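Local coordinates for superoxide dismutase [Mn/Fe] (Aeropyrum pernix, PDB 3AK2), which catalyses the dismutation of superoxide to oxygen and hydrogen peroxide, and as a cambialistic enzyme probably works with either manganese or iron, at residues V132-I144 with L199-L211. Numbering follows the deposited sequence.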
loop_
_atom_site.group_PDB
_atom_site.type_symbol
_atom_site.label_atom_id
_atom_site.label_comp_id
_atom_site.label_asym_id
_atom_site.label_seq_id
_atom_site.Cartn_x
_atom_site.Cartn_y
_atom_site.Cartn_z
ATOM N N VAL A 132 -2.007 -17.235 -2.708
ATOM C CA VAL A 132 -0.685 -17.850 -2.823
ATOM C C VAL A 132 -0.462 -18.965 -1.809
ATOM O O VAL A 132 -0.657 -18.773 -0.609
ATOM C CB VAL A 132 0.447 -16.785 -2.675
ATOM C CG1 VAL A 132 1.832 -17.432 -2.741
ATOM C CG2 VAL A 132 0.314 -15.686 -3.736
ATOM N N LEU A 133 -0.068 -20.132 -2.317
ATOM C CA LEU A 133 0.490 -21.187 -1.487
ATOM C C LEU A 133 1.999 -21.147 -1.670
ATOM O O LEU A 133 2.501 -21.290 -2.790
ATOM C CB LEU A 133 -0.060 -22.560 -1.898
ATOM C CG LEU A 133 0.531 -23.778 -1.177
ATOM C CD1 LEU A 133 0.160 -23.773 0.295
ATOM C CD2 LEU A 133 0.067 -25.070 -1.834
ATOM N N ALA A 134 2.715 -20.960 -0.566
ATOM C CA ALA A 134 4.154 -20.786 -0.610
ATOM C C ALA A 134 4.874 -21.779 0.286
ATOM O O ALA A 134 4.302 -22.291 1.250
ATOM C CB ALA A 134 4.532 -19.355 -0.221
ATOM N N PHE A 135 6.128 -22.038 -0.062
ATOM C CA PHE A 135 7.043 -22.798 0.772
ATOM C C PHE A 135 7.896 -21.830 1.587
ATOM O O PHE A 135 8.550 -20.947 1.034
ATOM C CB PHE A 135 7.934 -23.688 -0.098
ATOM C CG PHE A 135 8.849 -24.591 0.682
ATOM C CD1 PHE A 135 8.391 -25.813 1.156
ATOM C CD2 PHE A 135 10.172 -24.231 0.923
ATOM C CE1 PHE A 135 9.237 -26.665 1.863
ATOM C CE2 PHE A 135 11.021 -25.077 1.629
ATOM C CZ PHE A 135 10.549 -26.295 2.095
ATOM N N ASP A 136 7.876 -22.001 2.903
ATOM C CA ASP A 136 8.639 -21.163 3.821
ATOM C C ASP A 136 10.031 -21.753 4.062
ATOM O O ASP A 136 10.145 -22.809 4.679
ATOM C CB ASP A 136 7.865 -21.027 5.139
ATOM C CG ASP A 136 8.639 -20.284 6.213
ATOM O OD1 ASP A 136 8.188 -20.330 7.377
ATOM O OD2 ASP A 136 9.676 -19.663 5.908
ATOM N N PRO A 137 11.097 -21.068 3.602
ATOM C CA PRO A 137 12.451 -21.603 3.789
ATOM C C PRO A 137 12.881 -21.688 5.256
ATOM O O PRO A 137 13.763 -22.478 5.579
ATOM C CB PRO A 137 13.335 -20.601 3.040
ATOM C CG PRO A 137 12.545 -19.331 3.027
ATOM C CD PRO A 137 11.116 -19.773 2.894
ATOM N N LEU A 138 12.269 -20.888 6.128
ATOM C CA LEU A 138 12.660 -20.860 7.541
ATOM C C LEU A 138 12.180 -22.080 8.325
ATOM O O LEU A 138 12.818 -22.483 9.302
ATOM C CB LEU A 138 12.173 -19.574 8.222
ATOM C CG LEU A 138 12.640 -18.228 7.654
ATOM C CD1 LEU A 138 12.112 -17.110 8.530
ATOM C CD2 LEU A 138 14.157 -18.127 7.537
ATOM N N THR A 139 11.058 -22.653 7.899
ATOM C CA THR A 139 10.443 -23.789 8.589
ATOM C C THR A 139 10.293 -25.022 7.702
ATOM O O THR A 139 9.918 -26.092 8.188
ATOM C CB THR A 139 9.039 -23.435 9.127
ATOM O OG1 THR A 139 8.197 -23.027 8.039
ATOM C CG2 THR A 139 9.105 -22.327 10.175
ATOM N N GLU A 140 10.575 -24.868 6.409
ATOM C CA GLU A 140 10.365 -25.924 5.411
ATOM C C GLU A 140 8.927 -26.467 5.439
ATOM O O GLU A 140 8.683 -27.676 5.330
ATOM C CB GLU A 140 11.437 -27.021 5.525
ATOM C CG GLU A 140 12.847 -26.470 5.288
ATOM C CD GLU A 140 13.899 -27.544 5.092
ATOM O OE1 GLU A 140 14.477 -27.609 3.987
ATOM O OE2 GLU A 140 14.150 -28.317 6.040
ATOM N N GLU A 141 7.985 -25.533 5.575
ATOM C CA GLU A 141 6.557 -25.812 5.647
ATOM C C GLU A 141 5.799 -24.936 4.661
ATOM O O GLU A 141 6.318 -23.921 4.185
ATOM C CB GLU A 141 6.016 -25.493 7.043
ATOM C CG GLU A 141 6.507 -26.381 8.156
ATOM C CD GLU A 141 5.668 -26.240 9.410
ATOM O OE1 GLU A 141 5.050 -25.168 9.622
ATOM O OE2 GLU A 141 5.626 -27.211 10.193
ATOM N N LEU A 142 4.556 -25.318 4.382
ATOM C CA LEU A 142 3.659 -24.516 3.561
ATOM C C LEU A 142 3.039 -23.371 4.349
ATOM O O LEU A 142 2.805 -23.479 5.557
ATOM C CB LEU A 142 2.546 -25.388 2.974
ATOM C CG LEU A 142 2.982 -26.553 2.085
ATOM C CD1 LEU A 142 1.788 -27.390 1.678
ATOM C CD2 LEU A 142 3.725 -26.063 0.855
ATOM N N ARG A 143 2.792 -22.268 3.647
ATOM C CA ARG A 143 2.076 -21.121 4.191
ATOM C C ARG A 143 1.137 -20.601 3.112
ATOM O O ARG A 143 1.468 -20.636 1.929
ATOM C CB ARG A 143 3.055 -20.005 4.578
ATOM C CG ARG A 143 4.069 -20.338 5.679
ATOM C CD ARG A 143 3.406 -20.376 7.048
ATOM N NE ARG A 143 4.350 -20.632 8.136
ATOM C CZ ARG A 143 4.591 -21.831 8.660
ATOM N NH1 ARG A 143 5.458 -21.954 9.656
ATOM N NH2 ARG A 143 3.972 -22.908 8.196
ATOM N N ILE A 144 -0.035 -20.124 3.517
ATOM C CA ILE A 144 -0.945 -19.450 2.592
ATOM C C ILE A 144 -0.957 -17.960 2.907
ATOM O O ILE A 144 -0.963 -17.564 4.077
ATOM C CB ILE A 144 -2.388 -20.035 2.644
ATOM C CG1 ILE A 144 -2.382 -21.508 2.218
ATOM C CG2 ILE A 144 -3.357 -19.227 1.758
ATOM C CD1 ILE A 144 -3.695 -22.244 2.461
ATOM N N LEU A 199 7.398 -27.818 -5.329
ATOM C CA LEU A 199 7.682 -28.172 -3.944
ATOM C C LEU A 199 8.981 -28.971 -3.819
ATOM O O LEU A 199 9.777 -28.728 -2.913
ATOM C CB LEU A 199 6.508 -28.927 -3.325
ATOM C CG LEU A 199 6.694 -29.371 -1.870
ATOM C CD1 LEU A 199 7.010 -28.199 -0.951
ATOM C CD2 LEU A 199 5.472 -30.104 -1.376
ATOM N N GLU A 200 9.192 -29.912 -4.736
ATOM C CA GLU A 200 10.433 -30.681 -4.767
ATOM C C GLU A 200 11.647 -29.755 -4.854
ATOM O O GLU A 200 12.602 -29.896 -4.087
ATOM C CB GLU A 200 10.425 -31.665 -5.938
ATOM C CG GLU A 200 11.671 -32.539 -6.021
ATOM C CD GLU A 200 11.912 -33.108 -7.407
ATOM O OE1 GLU A 200 13.002 -33.675 -7.619
ATOM O OE2 GLU A 200 11.028 -32.993 -8.285
ATOM N N GLN A 201 11.603 -28.797 -5.778
ATOM C CA GLN A 201 12.696 -27.843 -5.919
ATOM C C GLN A 201 12.896 -27.009 -4.655
ATOM O O GLN A 201 14.028 -26.798 -4.229
ATOM C CB GLN A 201 12.494 -26.941 -7.141
ATOM C CG GLN A 201 12.604 -27.676 -8.477
ATOM C CD GLN A 201 13.884 -28.488 -8.611
ATOM O OE1 GLN A 201 14.991 -27.974 -8.425
ATOM N NE2 GLN A 201 13.734 -29.764 -8.939
ATOM N N ALA A 202 11.795 -26.565 -4.052
ATOM C CA ALA A 202 11.852 -25.781 -2.815
ATOM C C ALA A 202 12.428 -26.574 -1.638
ATOM O O ALA A 202 13.267 -26.062 -0.893
ATOM C CB ALA A 202 10.479 -25.222 -2.479
ATOM N N LEU A 203 11.990 -27.821 -1.486
ATOM C CA LEU A 203 12.517 -28.704 -0.442
ATOM C C LEU A 203 14.027 -28.892 -0.574
ATOM O O LEU A 203 14.737 -28.977 0.430
ATOM C CB LEU A 203 11.812 -30.063 -0.465
ATOM C CG LEU A 203 10.391 -30.136 0.104
ATOM C CD1 LEU A 203 9.649 -31.328 -0.476
ATOM C CD2 LEU A 203 10.397 -30.189 1.627
ATOM N N ASN A 204 14.504 -28.936 -1.817
ATOM C CA ASN A 204 15.923 -29.135 -2.114
ATOM C C ASN A 204 16.767 -27.861 -2.029
ATOM O O ASN A 204 17.949 -27.931 -1.688
ATOM C CB ASN A 204 16.100 -29.748 -3.513
ATOM C CG ASN A 204 15.605 -31.189 -3.608
ATOM O OD1 ASN A 204 15.423 -31.714 -4.711
ATOM N ND2 ASN A 204 15.393 -31.832 -2.466
ATOM N N ASN A 205 16.159 -26.711 -2.330
ATOM C CA ASN A 205 16.916 -25.483 -2.629
ATOM C C ASN A 205 16.716 -24.261 -1.715
ATOM O O ASN A 205 17.624 -23.441 -1.586
ATOM C CB ASN A 205 16.653 -25.044 -4.080
ATOM C CG ASN A 205 17.243 -25.997 -5.111
ATOM O OD1 ASN A 205 16.516 -26.733 -5.782
ATOM N ND2 ASN A 205 18.562 -25.972 -5.256
ATOM N N ALA A 206 15.541 -24.123 -1.103
ATOM C CA ALA A 206 15.141 -22.832 -0.515
ATOM C C ALA A 206 15.857 -22.402 0.774
ATOM O O ALA A 206 16.371 -21.283 0.851
ATOM C CB ALA A 206 13.627 -22.766 -0.340
ATOM N N LYS A 207 15.897 -23.278 1.774
ATOM C CA LYS A 207 16.462 -22.918 3.085
ATOM C C LYS A 207 17.888 -22.314 3.048
ATOM O O LYS A 207 18.113 -21.254 3.642
ATOM C CB LYS A 207 16.364 -24.087 4.081
ATOM C CG LYS A 207 16.762 -23.714 5.508
ATOM C CD LYS A 207 16.616 -24.873 6.480
ATOM C CE LYS A 207 17.124 -24.478 7.863
ATOM N NZ LYS A 207 17.096 -25.609 8.838
ATOM N N PRO A 208 18.846 -22.972 2.351
ATOM C CA PRO A 208 20.230 -22.470 2.251
ATOM C C PRO A 208 20.418 -21.042 1.719
ATOM O O PRO A 208 21.476 -20.445 1.939
ATOM C CB PRO A 208 20.888 -23.461 1.286
ATOM C CG PRO A 208 20.116 -24.696 1.435
ATOM C CD PRO A 208 18.701 -24.257 1.638
ATOM N N LEU A 209 19.417 -20.502 1.024
ATOM C CA LEU A 209 19.480 -19.125 0.529
ATOM C C LEU A 209 19.527 -18.112 1.670
ATOM O O LEU A 209 19.989 -16.983 1.485
ATOM C CB LEU A 209 18.267 -18.808 -0.357
ATOM C CG LEU A 209 18.056 -19.523 -1.693
ATOM C CD1 LEU A 209 16.662 -19.240 -2.242
ATOM C CD2 LEU A 209 19.111 -19.108 -2.696
ATOM N N TYR A 210 19.057 -18.529 2.846
ATOM C CA TYR A 210 18.823 -17.617 3.964
ATOM C C TYR A 210 19.527 -18.016 5.252
ATOM O O TYR A 210 20.001 -17.155 5.996
ATOM C CB TYR A 210 17.321 -17.498 4.213
ATOM C CG TYR A 210 16.590 -17.004 2.998
ATOM C CD1 TYR A 210 16.645 -15.663 2.648
ATOM C CD2 TYR A 210 15.871 -17.877 2.180
ATOM C CE1 TYR A 210 16.000 -15.193 1.534
ATOM C CE2 TYR A 210 15.213 -17.409 1.047
ATOM C CZ TYR A 210 15.288 -16.061 0.738
ATOM O OH TYR A 210 14.656 -15.551 -0.363
ATOM N N LEU A 211 19.569 -19.318 5.507
ATOM C CA LEU A 211 20.162 -19.868 6.721
ATOM C C LEU A 211 21.317 -20.774 6.327
ATOM O O LEU A 211 21.147 -21.673 5.500
ATOM C CB LEU A 211 19.128 -20.671 7.523
ATOM C CG LEU A 211 17.735 -20.105 7.829
ATOM C CD1 LEU A 211 16.795 -20.281 6.647
ATOM C CD2 LEU A 211 17.151 -20.782 9.056
HETATM O O HOH W 1 14.468 -25.877 1.752
#
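Phe-135 lays one face of its ring on the helix at Ala-202. Ala-202 CB makes a CH-pi contact there, 4.0 Å from the ring centroid and 30° off the normal. The ring reaches the helix because its CG stands anti to the backbone N (chi1 -176°). Ala-206 CB sits at the ring edge, near its plane. Two leucines cross the ring side chain at about a right angle: Leu-199 CD1 lies 3.5 Å from Phe-135 CD1, and Leu-203 CD2 3.7 Å from Phe-135 CE1. Pro-137 CG packs 3.7 Å from Tyr-210 CD2. Leu-138 CD2 meets Leu-211 CD1 at 3.5 Å, also nearly crosswise. The extended Lys-207 chain crosses Glu-140 similarly, with Lys-207 CG 3.2 Å from Pro-137 O. A water bridges the segments: it lies within hydrogen-bonding distance of Glu-140 OE1 (2.8 Å) and Ala-202 O (2.9 Å) and accepts from Lys-207 N. Asp-136 OD2 accepts from Leu-138 N in an Asx turn, beside a G1 beta bulge. Segment 199-211 packs along the end of strand 129-136 and over the turn into strand 141-148, a hairpin of the iron/manganese superoxide dismutase C-terminal domain. Helix 98-108 touches Leu-142 and Leu-199.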